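Side-chain contacts in putative sugar ABC transporter (Yersinia enterocolitica subsp. enterocolitica 8081, PDB 5ULB), which probably serves as the periplasmic binding protein of an ABC importer for methylthioribose-like sugars, and here holds both anomers of a methylseleno-ribofuranose: residues Arg158-Ala161 / Ala162-Ala165; Asp124-Leu127 / Thr128-Phe132; Val103-Phe106 / Asp107-Ile110. One frame throughout, in Å; residues are numbered along the deposited sequence.

Interaction 1 of 3, residues Arg158-Ala161 / Ala162-Ala165; sequences RRQA and AYQA
Gln164 reaches back along the helix to Gln160, one turn earlier, and the two glutamines illustrate how side chains four residues apart can run alongside each other in the same direction without being hydrogen-bonded to each other. Traced outward, the Gln164 side chain first meets backbone. Gln164 CB sits 3.6 Å from Gln160 O, the carbonyl that accepts the helical bond from Gln164 N. With CG anti to its own carbonyl carbon (chi1 -74°), the chain stays beside that acceptor, and Gln164 CG approaches Gln160 O to 3.4 Å. A bend at chi2 (-66°) turns the amide alongside its neighbour, bringing Gln164 CD within 3.8 Å of Gln160 NE2. At the tip, Gln164 OE1 lies 3.0 Å from Gln160 NE2, but the angle is too poor for a hydrogen bond; the two amide planes stand 45° apart.

All of this lies on helix 154-169, the crossover helix of a beta-alpha-beta unit between strands 143-148 and 173-179. Its repeating backbone bonds include Tyr163 N to Arg159 O at 2.9 Å. The Gln160 amide carbonyl faces another way: Gln160 OE1 accepts a hydrogen bond from Lys147 on strand 143-148 and passes obliquely by the Tyr163 ring, 3.9 Å from Tyr163 CD2. The buried ring of Tyr163 contacts Phe132 edge-to-face while its OH bonds Glu175 on strand 173-179. Arg159 leaves the helix on the pocket side, where NH1 hydrogen-bonds O3 of either bound sugar anomer.

Interaction 2 of 3, residues Asp124-Leu127 / Thr128-Phe132; sequences DASL and TNESF
Thr128 grips the carbonyl of Asp124 twice, a common way for a threonine inside a helix to bury its hydroxyl. Thr128 OG1 donates to Asp124 O at 3.0 Å, and Thr128 N donates to the same oxygen at 3.1 Å from the opposite face of the carbonyl plane. A chi1 of -58°, with OG1 anti to the carbonyl carbon of Thr128, turns the hydroxyl back toward the preceding turn, and the bond to Asp124 O then helps hold that rotation.

Leu127 repeats the pattern through its backbone oxygen. Ser131 OG donates to Leu127 O at 2.7 Å and also accepts a hydrogen bond from Trp210 NE1, while Ser131 N, 3.2 Å from Leu127 O, arrives above the carbonyl plane on the other face. On another side of the helix, Ser126 meets Glu130 through solvent: one water is hydrogen-bonded to Ser126 OG at 2.7 Å and donates to Glu130 OE2 at 2.6 Å.

Asp124, in the first turn, forms salt bridges through its two carboxylate oxygens with Arg158 and Arg159 of helix 154-169. Thr128 packs on Arg159 and Ala162 of that same helix, whereas Leu127 lies against Ile237, Val258 and Ala290 on strands 233-237, 254-259 and 285-294.

Interaction 3 of 3, residues Val103-Phe106 / Asp107-Ile110; sequences VSVF and DTAI
Between Phe106 and Asp107 the backbone leaves a regular strand and turns sharply. Residues 103-106 are extended, whereas Asp107 adopts the left-handed helical conformation (phi 50°, psi 43°), a region that aspartate and asparagine tolerate better than most residues other than glycine; Thr108 is extended again. The kink folds the loop back, so that Thr108 OG1 donates to Phe106 O at 2.9 Å. The hydroxyl stands well above the plane of that carbonyl and is not on a lone pair. Thr108 OG1 also accepts a hydrogen bond from Gly84 N.

This is the C-terminal end of strand 102-106, one of the parallel strands in the 2-1-3-4-5 order that marks the N-terminal lobe of a type I periplasmic binding protein. Loops following such strand ends line the sugar cleft of the family, and here Asp107 belongs to the pocket of both bound anomers, with Phe106 added for the beta form.

The Phe106 and Asp107 side chains leave the turn together, one layered on the other. A chi1 of 176° swings the Phe106 ring away from its own N and beside the following peptide, and Asp107 N sits over one face, 3.4 Å from Phe106 CG. Asp107 CB makes a CH-pi contact over that ring, 4.1 Å from the Phe106 centroid. Farther out the carboxylate stacks near the rim, Asp107 OD2 coming within 3.3 Å of Phe106 CZ. The carboxylate also has a salt-bridge partner, Asp107 OD1 to Arg158 NH2, which would be expected to help hold it over the ring. Behind the turn the contact is apolar: Val105 crosses Thr108 at about a right angle, Val105 CB to Thr108 CB 3.8 Å, and Val105 CG2 approaches Ile110 CG1 at 4.2 Å.

From the N terminus the order is interaction 3, interaction 2, interaction 1. Each closes within its own few residues, so the three follow in series and none nests in or crosses another. Interaction 3 turns the chain out of strand 102-106 in the first lobe; strand 118-122 then leads into helix 124-138, where interaction 2 occupies the opening turns. Strand 143-148 follows, and interaction 1 lies on helix 154-169, beside the earlier helix, the centres of these two contacts being 9 Å apart. Interaction 3 is centred about 20 Å from interaction 1 and 21 Å from interaction 2, yet Arg158 of interaction 1 pairs with both Asp107 and Asp124, consistent with a bridge between the lobes in this ligand-bound structure.

Interaction 1 of 3, residues Arg158-Ala161 / Ala162-Ala165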
# COMPACT_ATOMS: atom_id res chain seq x y z
N ARG A 158 -7.47 -2.03 10.71
CA ARG A 158 -6.38 -1.95 11.69
C ARG A 158 -5.99 -0.52 12.00
O ARG A 158 -5.68 -0.18 13.16
CB ARG A 158 -5.21 -2.70 11.16
CG ARG A 158 -5.38 -4.28 11.10
CD ARG A 158 -4.07 -4.91 10.63
NE ARG A 158 -3.69 -4.70 9.33
CZ ARG A 158 -3.99 -5.49 8.22
NH1 ARG A 158 -4.71 -6.65 8.40
NH2 ARG A 158 -3.59 -5.05 6.84
N ARG A 159 -5.98 0.36 11.01
CA ARG A 159 -5.70 1.80 11.26
C ARG A 159 -6.76 2.40 12.14
O ARG A 159 -6.45 3.17 13.07
CB ARG A 159 -5.58 2.54 9.97
CG ARG A 159 -4.34 2.10 9.18
CD ARG A 159 -4.26 2.49 7.73
NE ARG A 159 -3.21 1.80 7.06
CZ ARG A 159 -2.97 1.83 5.76
NH1 ARG A 159 -3.57 2.71 4.96
NH2 ARG A 159 -2.14 0.97 5.24
N GLN A 160 -8.04 2.07 11.91
CA GLN A 160 -9.11 2.63 12.72
C GLN A 160 -8.96 2.15 14.19
O GLN A 160 -9.18 2.96 15.08
CB GLN A 160 -10.48 2.11 12.17
CG GLN A 160 -11.71 2.53 12.96
CD GLN A 160 -11.93 4.03 12.93
OE1 GLN A 160 -11.46 4.76 12.04
NE2 GLN A 160 -12.81 4.48 13.80
N ALA A 161 -8.59 0.91 14.42
CA ALA A 161 -8.44 0.41 15.82
C ALA A 161 -7.31 1.21 16.52
O ALA A 161 -7.47 1.62 17.68
CB ALA A 161 -8.19 -1.07 15.88
N ALA A 162 -6.20 1.37 15.80
CA ALA A 162 -5.09 2.10 16.40
C ALA A 162 -5.46 3.56 16.67
O ALA A 162 -5.06 4.18 17.70
CB ALA A 162 -3.85 1.99 15.54
N TYR A 163 -6.17 4.19 15.74
CA TYR A 163 -6.69 5.52 15.88
C TYR A 163 -7.61 5.64 17.08
O TYR A 163 -7.50 6.62 17.88
CB TYR A 163 -7.36 5.91 14.58
CG TYR A 163 -8.29 7.12 14.61
CD1 TYR A 163 -7.80 8.45 14.54
CD2 TYR A 163 -9.65 6.93 14.66
CE1 TYR A 163 -8.72 9.49 14.48
CE2 TYR A 163 -10.54 8.01 14.63
CZ TYR A 163 -10.01 9.29 14.52
OH TYR A 163 -10.85 10.37 14.43
N GLN A 164 -8.56 4.71 17.25
CA GLN A 164 -9.47 4.79 18.38
C GLN A 164 -8.69 4.70 19.71
O GLN A 164 -9.05 5.40 20.66
CB GLN A 164 -10.51 3.72 18.33
CG GLN A 164 -11.59 3.92 17.28
CD GLN A 164 -12.52 5.13 17.51
OE1 GLN A 164 -13.02 5.75 16.52
NE2 GLN A 164 -12.77 5.43 18.76
N ALA A 165 -7.61 3.88 19.76
CA ALA A 165 -6.80 3.92 20.96
C ALA A 165 -6.17 5.26 21.27
O ALA A 165 -6.08 5.70 22.45
CB ALA A 165 -5.82 2.77 20.91

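Interaction 2 of 3, residues Asp124-Leu127 / Thr128-Phe132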
# COMPACT_ATOMS: atom_id res chain seq x y z
N ASP A 124 0.21 -1.57 10.35
CA ASP A 124 -0.82 -0.52 10.33
C ASP A 124 -0.92 0.24 11.64
O ASP A 124 -1.21 1.44 11.61
CB ASP A 124 -2.14 -1.16 9.89
CG ASP A 124 -2.13 -1.54 8.44
OD1 ASP A 124 -1.83 -0.68 7.60
OD2 ASP A 124 -2.38 -2.75 8.18
N ALA A 125 -0.71 -0.43 12.76
CA ALA A 125 -0.70 0.30 14.07
C ALA A 125 0.43 1.32 14.10
O ALA A 125 0.20 2.43 14.51
CB ALA A 125 -0.58 -0.70 15.23
N SER A 126 1.60 0.93 13.66
CA SER A 126 2.75 1.89 13.61
C SER A 126 2.50 3.03 12.56
O SER A 126 2.80 4.20 12.85
CB SER A 126 4.01 1.16 13.30
OG SER A 126 5.09 2.08 13.30
N LEU A 127 1.97 2.69 11.42
CA LEU A 127 1.63 3.74 10.42
C LEU A 127 0.75 4.78 11.08
O LEU A 127 0.90 6.00 10.82
CB LEU A 127 0.93 3.17 9.19
CG LEU A 127 1.74 2.28 8.29
CD1 LEU A 127 0.87 1.64 7.21
CD2 LEU A 127 2.90 2.99 7.64
N THR A 128 -0.26 4.35 11.85
CA THR A 128 -1.15 5.23 12.56
C THR A 128 -0.45 6.00 13.67
O THR A 128 -0.65 7.20 13.82
CB THR A 128 -2.36 4.43 13.08
OG1 THR A 128 -3.03 3.79 12.01
CG2 THR A 128 -3.30 5.24 13.87
N ASN A 129 0.27 5.24 14.51
CA ASN A 129 0.93 5.89 15.65
C ASN A 129 1.86 6.96 15.19
O ASN A 129 2.01 7.98 15.89
CB ASN A 129 1.58 4.83 16.52
CG ASN A 129 0.56 3.92 17.25
OD1 ASN A 129 -0.55 4.28 17.45
ND2 ASN A 129 1.01 2.71 17.59
N GLU A 130 2.60 6.75 14.08
CA GLU A 130 3.53 7.75 13.64
C GLU A 130 2.90 8.95 12.95
O GLU A 130 3.39 10.06 12.96
CB GLU A 130 4.60 7.10 12.77
CG GLU A 130 5.47 6.11 13.48
CD GLU A 130 6.14 6.53 14.85
OE1 GLU A 130 6.56 7.59 15.00
OE2 GLU A 130 6.22 5.62 15.77
N SER A 131 1.79 8.72 12.23
CA SER A 131 1.14 9.79 11.43
C SER A 131 0.16 10.57 12.29
O SER A 131 0.31 11.79 12.53
CB SER A 131 0.46 9.20 10.17
OG SER A 131 -0.52 8.26 10.46
N PHE A 132 -0.84 9.87 12.79
CA PHE A 132 -1.77 10.45 13.71
C PHE A 132 -1.10 10.90 15.02
O PHE A 132 -1.46 11.92 15.60
CB PHE A 132 -2.99 9.53 13.98
CG PHE A 132 -4.09 10.19 14.75
CD1 PHE A 132 -4.82 11.19 14.16
CD2 PHE A 132 -4.39 9.82 16.07
CE1 PHE A 132 -5.79 11.78 14.82
CE2 PHE A 132 -5.38 10.48 16.76
CZ PHE A 132 -6.06 11.48 16.12
O HOH W 1 5.56 3.07 15.77

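Interaction 3 of 3, residues Val103-Phe106 / Asp107-Ile110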
# COMPACT_ATOMS: atom_id res chain seq x y z
N VAL A 103 0.80 -18.99 -3.78
CA VAL A 103 0.04 -17.80 -3.51
C VAL A 103 0.64 -17.00 -2.35
O VAL A 103 0.99 -17.60 -1.30
CB VAL A 103 -1.46 -18.10 -3.29
CG1 VAL A 103 -1.68 -19.22 -2.27
CG2 VAL A 103 -2.29 -16.86 -3.01
N SER A 104 0.69 -15.69 -2.54
CA SER A 104 0.97 -14.76 -1.47
C SER A 104 -0.12 -13.67 -1.55
O SER A 104 -0.56 -13.32 -2.66
CB SER A 104 2.37 -14.14 -1.61
OG SER A 104 2.72 -13.31 -0.55
N VAL A 105 -0.51 -13.09 -0.40
CA VAL A 105 -1.48 -12.10 -0.37
C VAL A 105 -0.99 -10.89 0.42
O VAL A 105 -0.13 -11.00 1.29
CB VAL A 105 -2.86 -12.55 0.10
CG1 VAL A 105 -3.37 -13.74 -0.76
CG2 VAL A 105 -2.87 -12.91 1.58
N PHE A 106 -1.53 -9.72 0.05
CA PHE A 106 -1.20 -8.45 0.69
C PHE A 106 -2.49 -7.75 1.11
O PHE A 106 -3.42 -7.65 0.29
CB PHE A 106 -0.40 -7.56 -0.23
CG PHE A 106 -0.11 -6.20 0.35
CD1 PHE A 106 0.69 -6.03 1.50
CD2 PHE A 106 -0.68 -5.11 -0.18
CE1 PHE A 106 0.84 -4.78 2.04
CE2 PHE A 106 -0.49 -3.86 0.38
CZ PHE A 106 0.21 -3.67 1.54
N ASP A 107 -2.60 -7.30 2.35
CA ASP A 107 -3.77 -6.58 2.83
C ASP A 107 -5.07 -7.29 2.52
O ASP A 107 -6.07 -6.60 2.20
CB ASP A 107 -3.78 -5.15 2.21
CG ASP A 107 -2.96 -4.17 3.00
OD1 ASP A 107 -2.44 -4.49 4.10
OD2 ASP A 107 -2.90 -2.98 2.48
N THR A 108 -5.06 -8.58 2.72
CA THR A 108 -6.19 -9.43 2.38
C THR A 108 -6.74 -10.10 3.62
O THR A 108 -5.98 -10.50 4.49
CB THR A 108 -5.77 -10.43 1.26
OG1 THR A 108 -5.49 -9.67 0.08
CG2 THR A 108 -6.82 -11.47 0.94
N ALA A 109 -8.05 -10.20 3.71
CA ALA A 109 -8.69 -10.80 4.86
C ALA A 109 -8.69 -12.28 4.80
O ALA A 109 -9.35 -12.87 3.94
CB ALA A 109 -10.13 -10.27 4.93
N ILE A 110 -7.96 -12.91 5.70
CA ILE A 110 -7.78 -14.34 5.77
C ILE A 110 -8.09 -14.84 7.20
O ILE A 110 -7.55 -14.33 8.14
CB ILE A 110 -6.45 -14.83 5.36
CG1 ILE A 110 -6.10 -14.35 3.91
CG2 ILE A 110 -6.31 -16.32 5.54
CD1 ILE A 110 -6.88 -15.06 2.84